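Long-range contacts in glucoamylase (Thermoanaerobacterium thermosaccharolyticum, PDB 1LF6), which hydrolyses terminal alpha-1,4-linked glucose residues one after another from the non-reducing ends of glucan chains, releasing beta-D-glucose: residues Gly604-Met608 against Glu658-Leu662; Glu29-Ala33 against Ala70-Glu74; Ser11-Arg16 against Asp254-Lys259. One frame throughout, in Å; residues are numbered along the deposited sequence.

Contact 1. Residues Gly604-Met608 against Glu658-Leu662; sequences GERGM and EYVIL
Two alpha-helical segments pack side by side and run nearly the same way. Their axes approach to 9.4 Å and cross at +23°. Gly604 lies against Glu658 and Met608 against Leu662, with CA atoms 6.0 Å apart in both pairs. Glu658 (t, p) points across the interface. OE2 of Glu658 lies 3.2 Å from CA of Glu605, 3.4 Å from C of Gly604 and 3.5 Å from CG of Met608. A side chain on Gly604 would collide with this glutamate. The charge of Glu658 is met by Arg541, that of Glu605 by Arg436. A water donates to both Glu658 OE1 and Glu605 OE1, at 2.8 Å each. CG2 of Ile661 touches CE of Met608 at 3.5 Å; the mmm rotamer of Met608 brings its tip there. Leu662 (t, p) points at the partner helix. CD1 of Leu662 lies 3.8 Å from SD of Met608 and 3.8 Å from C of Gly607, and its CD2 3.9 Å from CA of Gly604. The side chain of Glu605 is about 11 Å from that of Glu435, the probable catalytic base. Such near-parallel helix packing belongs to the (alpha/alpha) barrel of family GH15.

Contact 2. Residues Glu29-Ala33 against Ala70-Glu74; sequences EDTWA and ADVKE
An extended loop, 29-33, passes at 90° to the end-to-end direction of 70-74. The second segment begins as a beta-strand and turns a corner at Lys73 (phi/psi -97/-45°). The closest CA pair is Trp32 and Lys73, at 5.8 Å. Asp30 (chi1 t) points toward 70-74. OD1 of Asp30 is 4.1 Å from CE of Lys73 and 4.3 Å from NZ of Lys73, too far for a salt bridge, while its OD2 is hydrogen-bonded to His158. Carbonyl O of Thr31 makes a tight carbon-oxygen contact with CE of Lys73, at 2.9 Å. The Thr31 hydroxyl bonds to the backbone at Gly326. Trp32 (chi1 m, chi2 99°) starts away from the strand, but its ring returns to it. CZ3 of Trp32 is 4.1 Å from CB of Ala70, and it meets O of Val72 at the ring edge, at 3.8 Å. CE of Lys73 also lies 3.8 Å from C of Trp32. NZ of Lys73 turns to OE1 of Glu74 in a 3.0 Å salt bridge with a weak hydrogen bond. Ala33 points its CB at the corner, 3.9 Å from O of Lys73 and 4.3 Å from CG of Glu74. The side chain of Thr31 is about 8 Å from that of Trp325, a probable substrate-binding residue. This is a loop packed on a strand of the N-terminal beta-sandwich, close to the probable substrate site.

Contact 3. Residues Ser11-Arg16 against Asp254-Lys259; sequences SIKIDR and DSEAAK
Ile12 and Ile14 make most of the contact on the N-terminal segment. The chain there is extended, and a weakly bonded strand forms at about 14-16. The partner, 254-259, is the first part of helix 254-266. The axes of strand and helix approach to 10.4 Å, and their directions differ by 118°. Ile12 is nearest Lys259 and Ile14 nearest Ser255, with CA atoms 7.2 and 7.3 Å apart.

Ile12 has the most surface covered by this contact. It points toward the helix (t, t). CD1 of Ile12 lies 4.1 Å from CB of Ala258 and 4.1 Å from N of Lys259. CG2 of Ile12 lies 3.6 Å from OG of Ser255. Ile14 (p, t) also points toward the helix. CD1 of Ile14 rests 4.2 Å from both CA and CB of Ser255, and its CG2 is 4.3 Å from CB of Ala258. Both isoleucines and Ala258 also touch Ala173, on strand 166-173.

Ser255 and Lys259, a helical turn apart, are the most covered residues of the helix. The Lys259 side chain runs out toward Ser11, the first modelled residue, its NZ 4.0 Å from OG of Ser11. At the other end, NH2 of Arg16 lies 4.3 Å from OD1 of Asp254. The oxygen sits well out of the guanidinium plane, so only the charges interact. Arg16 makes a cation-pi contact with Tyr169, whose hydroxyl is hydrogen-bonded to Asp254 OD2.

The helix and the first modelled residues are therefore joined mainly by loose apolar packing at the surface; the polar groups around it form no direct bond across.

How the contacts relate
Contacts 1 and 2 are buried, whereas contact 3 lies at the surface. Contact 1 pairs two helices of the catalytic barrel. Contacts 2 and 3 use different elements of the N-terminal part: a loop on a strand, and a strand beside a helix. Contact 2 is nested within the chain loop closed by contact 3. Contact 1 follows later in the sequence, on the opposite side of the chain's centre. Their chemistry follows their place. Contact 1 mixes apolar packing with buried carboxylates, each salt-bridged to an arginine. Contact 2 rests on a lysine chain and an indole. Contact 3 is loose isoleucine packing on a helix; nearby charges form no salt bridge across.

Contact 1. Residues Gly604-Met608 against Glu658-Leu662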
loop_
_atom_site.group_PDB
_atom_site.type_symbol
_atom_site.label_atom_id
_atom_site.label_comp_id
_atom_site.label_asym_id
_atom_site.label_seq_id
_atom_site.Cartn_x
_atom_site.Cartn_y
_atom_site.Cartn_z
ATOM N N GLY A 604 -11.819 8.786 8.315
ATOM C CA GLY A 604 -11.045 9.999 8.144
ATOM C C GLY A 604 -11.806 11.026 7.326
ATOM O O GLY A 604 -11.818 12.211 7.665
ATOM N N GLU A 605 -12.448 10.582 6.247
ATOM C CA GLU A 605 -13.205 11.510 5.411
ATOM C C GLU A 605 -14.369 12.136 6.177
ATOM O O GLU A 605 -14.675 13.309 5.970
ATOM C CB GLU A 605 -13.710 10.821 4.134
ATOM C CG GLU A 605 -12.608 10.577 3.099
ATOM C CD GLU A 605 -13.142 10.276 1.708
ATOM O OE1 GLU A 605 -12.328 9.988 0.811
ATOM O OE2 GLU A 605 -14.373 10.331 1.504
ATOM N N ARG A 606 -15.011 11.367 7.058
ATOM C CA ARG A 606 -16.113 11.909 7.849
ATOM C C ARG A 606 -15.563 12.955 8.813
ATOM O O ARG A 606 -16.194 13.983 9.065
ATOM C CB ARG A 606 -16.825 10.816 8.657
ATOM C CG ARG A 606 -17.760 11.377 9.726
ATOM C CD ARG A 606 -18.927 12.192 9.129
ATOM N NE ARG A 606 -19.989 11.307 8.676
ATOM C CZ ARG A 606 -21.189 11.219 9.237
ATOM N NH1 ARG A 606 -22.077 10.373 8.747
ATOM N NH2 ARG A 606 -21.518 11.989 10.263
ATOM N N GLY A 607 -14.387 12.670 9.366
ATOM C CA GLY A 607 -13.762 13.598 10.289
ATOM C C GLY A 607 -13.490 14.912 9.587
ATOM O O GLY A 607 -13.677 15.985 10.158
ATOM N N MET A 608 -13.049 14.828 8.336
ATOM C CA MET A 608 -12.764 16.024 7.564
ATOM C C MET A 608 -14.052 16.797 7.327
ATOM O O MET A 608 -14.059 18.034 7.354
ATOM C CB MET A 608 -12.096 15.657 6.237
ATOM C CG MET A 608 -10.650 15.233 6.389
ATOM S SD MET A 608 -9.603 16.515 7.160
ATOM C CE MET A 608 -9.401 17.657 5.811
ATOM N N GLU A 658 -4.925 10.350 4.308
ATOM C CA GLU A 658 -6.125 10.920 4.902
ATOM C C GLU A 658 -5.878 11.186 6.387
ATOM O O GLU A 658 -6.296 12.216 6.902
ATOM C CB GLU A 658 -7.313 9.969 4.737
ATOM C CG GLU A 658 -8.657 10.558 5.172
ATOM C CD GLU A 658 -9.144 11.676 4.259
ATOM O OE1 GLU A 658 -8.510 11.915 3.210
ATOM O OE2 GLU A 658 -10.168 12.310 4.592
ATOM N N TYR A 659 -5.204 10.263 7.076
ATOM C CA TYR A 659 -4.926 10.467 8.497
ATOM C C TYR A 659 -4.062 11.706 8.704
ATOM O O TYR A 659 -4.330 12.517 9.588
ATOM C CB TYR A 659 -4.221 9.257 9.132
ATOM C CG TYR A 659 -3.750 9.564 10.542
ATOM C CD1 TYR A 659 -2.462 10.053 10.777
ATOM C CD2 TYR A 659 -4.624 9.477 11.625
ATOM C CE1 TYR A 659 -2.062 10.456 12.050
ATOM C CE2 TYR A 659 -4.233 9.880 12.904
ATOM C CZ TYR A 659 -2.953 10.371 13.106
ATOM O OH TYR A 659 -2.567 10.792 14.356
ATOM N N VAL A 660 -3.020 11.843 7.894
ATOM C CA VAL A 660 -2.129 12.996 7.993
ATOM C C VAL A 660 -2.912 14.298 7.822
ATOM O O VAL A 660 -2.799 15.210 8.639
ATOM C CB VAL A 660 -1.017 12.922 6.922
ATOM C CG1 VAL A 660 -0.228 14.228 6.874
ATOM C CG2 VAL A 660 -0.090 11.774 7.241
ATOM N N ILE A 661 -3.714 14.372 6.763
ATOM C CA ILE A 661 -4.501 15.569 6.488
ATOM C C ILE A 661 -5.529 15.856 7.582
ATOM O O ILE A 661 -5.761 17.015 7.935
ATOM C CB ILE A 661 -5.199 15.447 5.106
ATOM C CG1 ILE A 661 -4.137 15.480 4.001
ATOM C CG2 ILE A 661 -6.197 16.576 4.906
ATOM C CD1 ILE A 661 -4.630 15.031 2.641
ATOM N N LEU A 662 -6.135 14.804 8.130
ATOM C CA LEU A 662 -7.132 14.961 9.194
ATOM C C LEU A 662 -6.463 15.437 10.479
ATOM O O LEU A 662 -6.932 16.365 11.136
ATOM C CB LEU A 662 -7.836 13.628 9.459
ATOM C CG LEU A 662 -8.762 13.604 10.675
ATOM C CD1 LEU A 662 -9.854 14.646 10.488
ATOM C CD2 LEU A 662 -9.353 12.211 10.855
HETATM O O HOH W 1 -9.875 11.388 0.849
#

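Contact 2. Residues Glu29-Ala33 against Ala70-Glu74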
loop_
_atom_site.group_PDB
_atom_site.type_symbol
_atom_site.label_atom_id
_atom_site.label_comp_id
_atom_site.label_asym_id
_atom_site.label_seq_id
_atom_site.Cartn_x
_atom_site.Cartn_y
_atom_site.Cartn_z
ATOM N N GLU A 29 2.440 -25.275 -6.489
ATOM C CA GLU A 29 2.205 -23.859 -6.669
ATOM C C GLU A 29 2.049 -23.237 -5.271
ATOM O O GLU A 29 1.827 -23.919 -4.285
ATOM C CB GLU A 29 0.938 -23.615 -7.479
ATOM C CG GLU A 29 1.062 -23.965 -8.958
ATOM C CD GLU A 29 -0.221 -23.713 -9.729
ATOM O OE1 GLU A 29 -0.232 -23.921 -10.960
ATOM O OE2 GLU A 29 -1.213 -23.298 -9.088
ATOM N N ASP A 30 2.372 -21.998 -5.309
ATOM C CA ASP A 30 2.557 -21.193 -4.074
ATOM C C ASP A 30 1.616 -20.004 -4.186
ATOM O O ASP A 30 0.893 -19.823 -5.201
ATOM C CB ASP A 30 4.020 -20.851 -3.970
ATOM C CG ASP A 30 4.592 -20.449 -2.662
ATOM O OD1 ASP A 30 4.040 -20.561 -1.558
ATOM O OD2 ASP A 30 5.801 -20.033 -2.687
ATOM N N THR A 31 1.719 -19.109 -3.260
ATOM C CA THR A 31 0.840 -17.992 -3.017
ATOM C C THR A 31 1.640 -16.852 -2.442
ATOM O O THR A 31 2.693 -17.121 -1.814
ATOM C CB THR A 31 -0.291 -18.453 -2.065
ATOM O OG1 THR A 31 -1.430 -17.627 -2.128
ATOM C CG2 THR A 31 0.147 -18.782 -0.675
ATOM N N TRP A 32 1.126 -15.653 -2.436
ATOM C CA TRP A 32 1.885 -14.566 -1.774
ATOM C C TRP A 32 1.580 -14.584 -0.296
ATOM O O TRP A 32 0.716 -15.297 0.199
ATOM C CB TRP A 32 1.549 -13.242 -2.440
ATOM C CG TRP A 32 2.055 -13.148 -3.864
ATOM C CD1 TRP A 32 1.260 -13.374 -4.964
ATOM C CD2 TRP A 32 3.378 -12.951 -4.330
ATOM N NE1 TRP A 32 2.022 -13.263 -6.098
ATOM C CE2 TRP A 32 3.323 -12.997 -5.744
ATOM C CE3 TRP A 32 4.599 -12.688 -3.701
ATOM C CZ2 TRP A 32 4.455 -12.823 -6.529
ATOM C CZ3 TRP A 32 5.716 -12.503 -4.486
ATOM C CH2 TRP A 32 5.634 -12.575 -5.883
ATOM N N ALA A 33 2.270 -13.714 0.427
ATOM C CA ALA A 33 2.077 -13.567 1.867
ATOM C C ALA A 33 0.863 -12.713 2.229
ATOM O O ALA A 33 0.323 -11.984 1.398
ATOM C CB ALA A 33 3.338 -12.966 2.500
ATOM N N ALA A 70 8.240 -7.527 -7.178
ATOM C CA ALA A 70 8.448 -8.344 -5.993
ATOM C C ALA A 70 9.299 -9.526 -6.436
ATOM O O ALA A 70 9.078 -10.094 -7.505
ATOM C CB ALA A 70 7.116 -8.823 -5.442
ATOM N N ASP A 71 10.276 -9.891 -5.618
ATOM C CA ASP A 71 11.178 -10.985 -5.949
ATOM C C ASP A 71 11.208 -12.041 -4.865
ATOM O O ASP A 71 11.739 -13.131 -5.065
ATOM C CB ASP A 71 12.593 -10.444 -6.139
ATOM C CG ASP A 71 12.682 -9.420 -7.239
ATOM O OD1 ASP A 71 13.086 -8.274 -6.953
ATOM O OD2 ASP A 71 12.349 -9.758 -8.393
ATOM N N VAL A 72 10.635 -11.710 -3.715
ATOM C CA VAL A 72 10.630 -12.615 -2.579
ATOM C C VAL A 72 9.237 -12.772 -1.979
ATOM O O VAL A 72 8.469 -11.815 -1.913
ATOM C CB VAL A 72 11.586 -12.087 -1.484
ATOM C CG1 VAL A 72 11.598 -13.028 -0.293
ATOM C CG2 VAL A 72 12.985 -11.916 -2.060
ATOM N N LYS A 73 8.912 -13.982 -1.543
ATOM C CA LYS A 73 7.614 -14.227 -0.938
ATOM C C LYS A 73 7.776 -14.159 0.576
ATOM O O LYS A 73 6.982 -13.519 1.269
ATOM C CB LYS A 73 7.085 -15.598 -1.366
ATOM C CG LYS A 73 5.656 -15.900 -0.928
ATOM C CD LYS A 73 5.607 -16.656 0.385
ATOM C CE LYS A 73 4.185 -17.099 0.713
ATOM N NZ LYS A 73 4.133 -17.962 1.926
ATOM N N GLU A 74 8.825 -14.809 1.078
ATOM C CA GLU A 74 9.109 -14.836 2.507
ATOM C C GLU A 74 10.532 -15.260 2.843
ATOM O O GLU A 74 11.244 -15.835 2.022
ATOM C CB GLU A 74 8.183 -15.809 3.232
ATOM C CG GLU A 74 6.752 -15.378 3.389
ATOM C CD GLU A 74 6.028 -16.272 4.371
ATOM O OE1 GLU A 74 6.085 -17.508 4.187
ATOM O OE2 GLU A 74 5.409 -15.743 5.325
#

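Contact 3. Residues Ser11-Arg16 against Asp254-Lys259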
loop_
_atom_site.group_PDB
_atom_site.type_symbol
_atom_site.label_atom_id
_atom_site.label_comp_id
_atom_site.label_asym_id
_atom_site.label_seq_id
_atom_site.Cartn_x
_atom_site.Cartn_y
_atom_site.Cartn_z
ATOM N N SER A 11 39.082 -8.986 -9.131
ATOM C CA SER A 11 37.911 -8.364 -8.447
ATOM C C SER A 11 37.319 -9.325 -7.419
ATOM O O SER A 11 37.487 -9.135 -6.214
ATOM C CB SER A 11 36.842 -7.983 -9.480
ATOM O OG SER A 11 35.748 -7.317 -8.868
ATOM N N ILE A 12 36.631 -10.355 -7.903
ATOM C CA ILE A 12 36.014 -11.346 -7.025
ATOM C C ILE A 12 36.267 -12.754 -7.557
ATOM O O ILE A 12 36.478 -12.944 -8.753
ATOM C CB ILE A 12 34.483 -11.120 -6.915
ATOM C CG1 ILE A 12 33.889 -12.060 -5.862
ATOM C CG2 ILE A 12 33.820 -11.351 -8.270
ATOM C CD1 ILE A 12 32.403 -11.869 -5.639
ATOM N N LYS A 13 36.247 -13.735 -6.660
ATOM C CA LYS A 13 36.466 -15.123 -7.042
ATOM C C LYS A 13 35.239 -15.965 -6.709
ATOM O O LYS A 13 35.112 -16.489 -5.601
ATOM C CB LYS A 13 37.692 -15.691 -6.319
ATOM C CG LYS A 13 37.995 -17.143 -6.665
ATOM C CD LYS A 13 39.122 -17.694 -5.802
ATOM C CE LYS A 13 39.373 -19.165 -6.092
ATOM N NZ LYS A 13 40.393 -19.748 -5.173
ATOM N N ILE A 14 34.337 -16.090 -7.674
ATOM C CA ILE A 14 33.123 -16.869 -7.484
ATOM C C ILE A 14 33.251 -18.254 -8.117
ATOM O O ILE A 14 33.622 -18.387 -9.283
ATOM C CB ILE A 14 31.893 -16.131 -8.081
ATOM C CG1 ILE A 14 32.185 -15.688 -9.518
ATOM C CG2 ILE A 14 31.550 -14.918 -7.224
ATOM C CD1 ILE A 14 31.029 -14.960 -10.188
ATOM N N ASP A 15 32.956 -19.285 -7.330
ATOM C CA ASP A 15 33.033 -20.665 -7.798
ATOM C C ASP A 15 31.675 -21.339 -7.663
ATOM O O ASP A 15 31.134 -21.442 -6.561
ATOM C CB ASP A 15 34.058 -21.448 -6.976
ATOM C CG ASP A 15 35.442 -20.835 -7.025
ATOM O OD1 ASP A 15 36.315 -21.290 -6.256
ATOM O OD2 ASP A 15 35.661 -19.908 -7.834
ATOM N N ARG A 16 31.125 -21.800 -8.782
ATOM C CA ARG A 16 29.828 -22.470 -8.774
ATOM C C ARG A 16 30.026 -23.981 -8.854
ATOM O O ARG A 16 30.997 -24.460 -9.439
ATOM C CB ARG A 16 28.973 -21.980 -9.948
ATOM C CG ARG A 16 27.552 -22.533 -9.961
ATOM C CD ARG A 16 26.702 -21.831 -11.011
ATOM N NE ARG A 16 25.375 -22.435 -11.138
ATOM C CZ ARG A 16 24.413 -21.972 -11.932
ATOM N NH1 ARG A 16 23.241 -22.591 -11.981
ATOM N NH2 ARG A 16 24.618 -20.890 -12.673
ATOM N N ASP A 254 25.245 -12.778 -11.425
ATOM C CA ASP A 254 25.763 -13.501 -10.266
ATOM C C ASP A 254 26.842 -12.706 -9.543
ATOM O O ASP A 254 26.838 -12.595 -8.317
ATOM C CB ASP A 254 26.344 -14.846 -10.708
ATOM C CG ASP A 254 25.417 -16.001 -10.420
ATOM O OD1 ASP A 254 25.663 -17.108 -10.942
ATOM O OD2 ASP A 254 24.445 -15.802 -9.660
ATOM N N SER A 255 27.769 -12.153 -10.317
ATOM C CA SER A 255 28.868 -11.383 -9.757
ATOM C C SER A 255 28.386 -10.139 -9.025
ATOM O O SER A 255 28.878 -9.822 -7.941
ATOM C CB SER A 255 29.845 -10.983 -10.863
ATOM O OG SER A 255 30.994 -10.364 -10.311
ATOM N N GLU A 256 27.423 -9.435 -9.614
ATOM C CA GLU A 256 26.902 -8.225 -8.993
ATOM C C GLU A 256 26.246 -8.549 -7.655
ATOM O O GLU A 256 26.573 -7.947 -6.634
ATOM C CB GLU A 256 25.888 -7.531 -9.905
ATOM C CG GLU A 256 25.736 -6.042 -9.605
ATOM C CD GLU A 256 24.501 -5.421 -10.242
ATOM O OE1 GLU A 256 24.115 -5.849 -11.349
ATOM O OE2 GLU A 256 23.925 -4.492 -9.638
ATOM N N ALA A 257 25.321 -9.504 -7.658
ATOM C CA ALA A 257 24.630 -9.885 -6.430
ATOM C C ALA A 257 25.612 -10.289 -5.335
ATOM O O ALA A 257 25.536 -9.793 -4.208
ATOM C CB ALA A 257 23.656 -11.027 -6.707
ATOM N N ALA A 258 26.535 -11.189 -5.669
ATOM C CA ALA A 258 27.529 -11.669 -4.709
ATOM C C ALA A 258 28.403 -10.532 -4.190
ATOM O O ALA A 258 28.608 -10.399 -2.989
ATOM C CB ALA A 258 28.400 -12.746 -5.353
ATOM N N LYS A 259 28.918 -9.720 -5.105
ATOM C CA LYS A 259 29.764 -8.594 -4.735
ATOM C C LYS A 259 29.042 -7.644 -3.779
ATOM O O LYS A 259 29.631 -7.144 -2.822
ATOM C CB LYS A 259 30.188 -7.826 -5.985
ATOM C CG LYS A 259 31.079 -6.627 -5.700
ATOM C CD LYS A 259 31.485 -5.926 -6.983
ATOM C CE LYS A 259 32.462 -4.795 -6.707
ATOM N NZ LYS A 259 33.703 -5.297 -6.050
#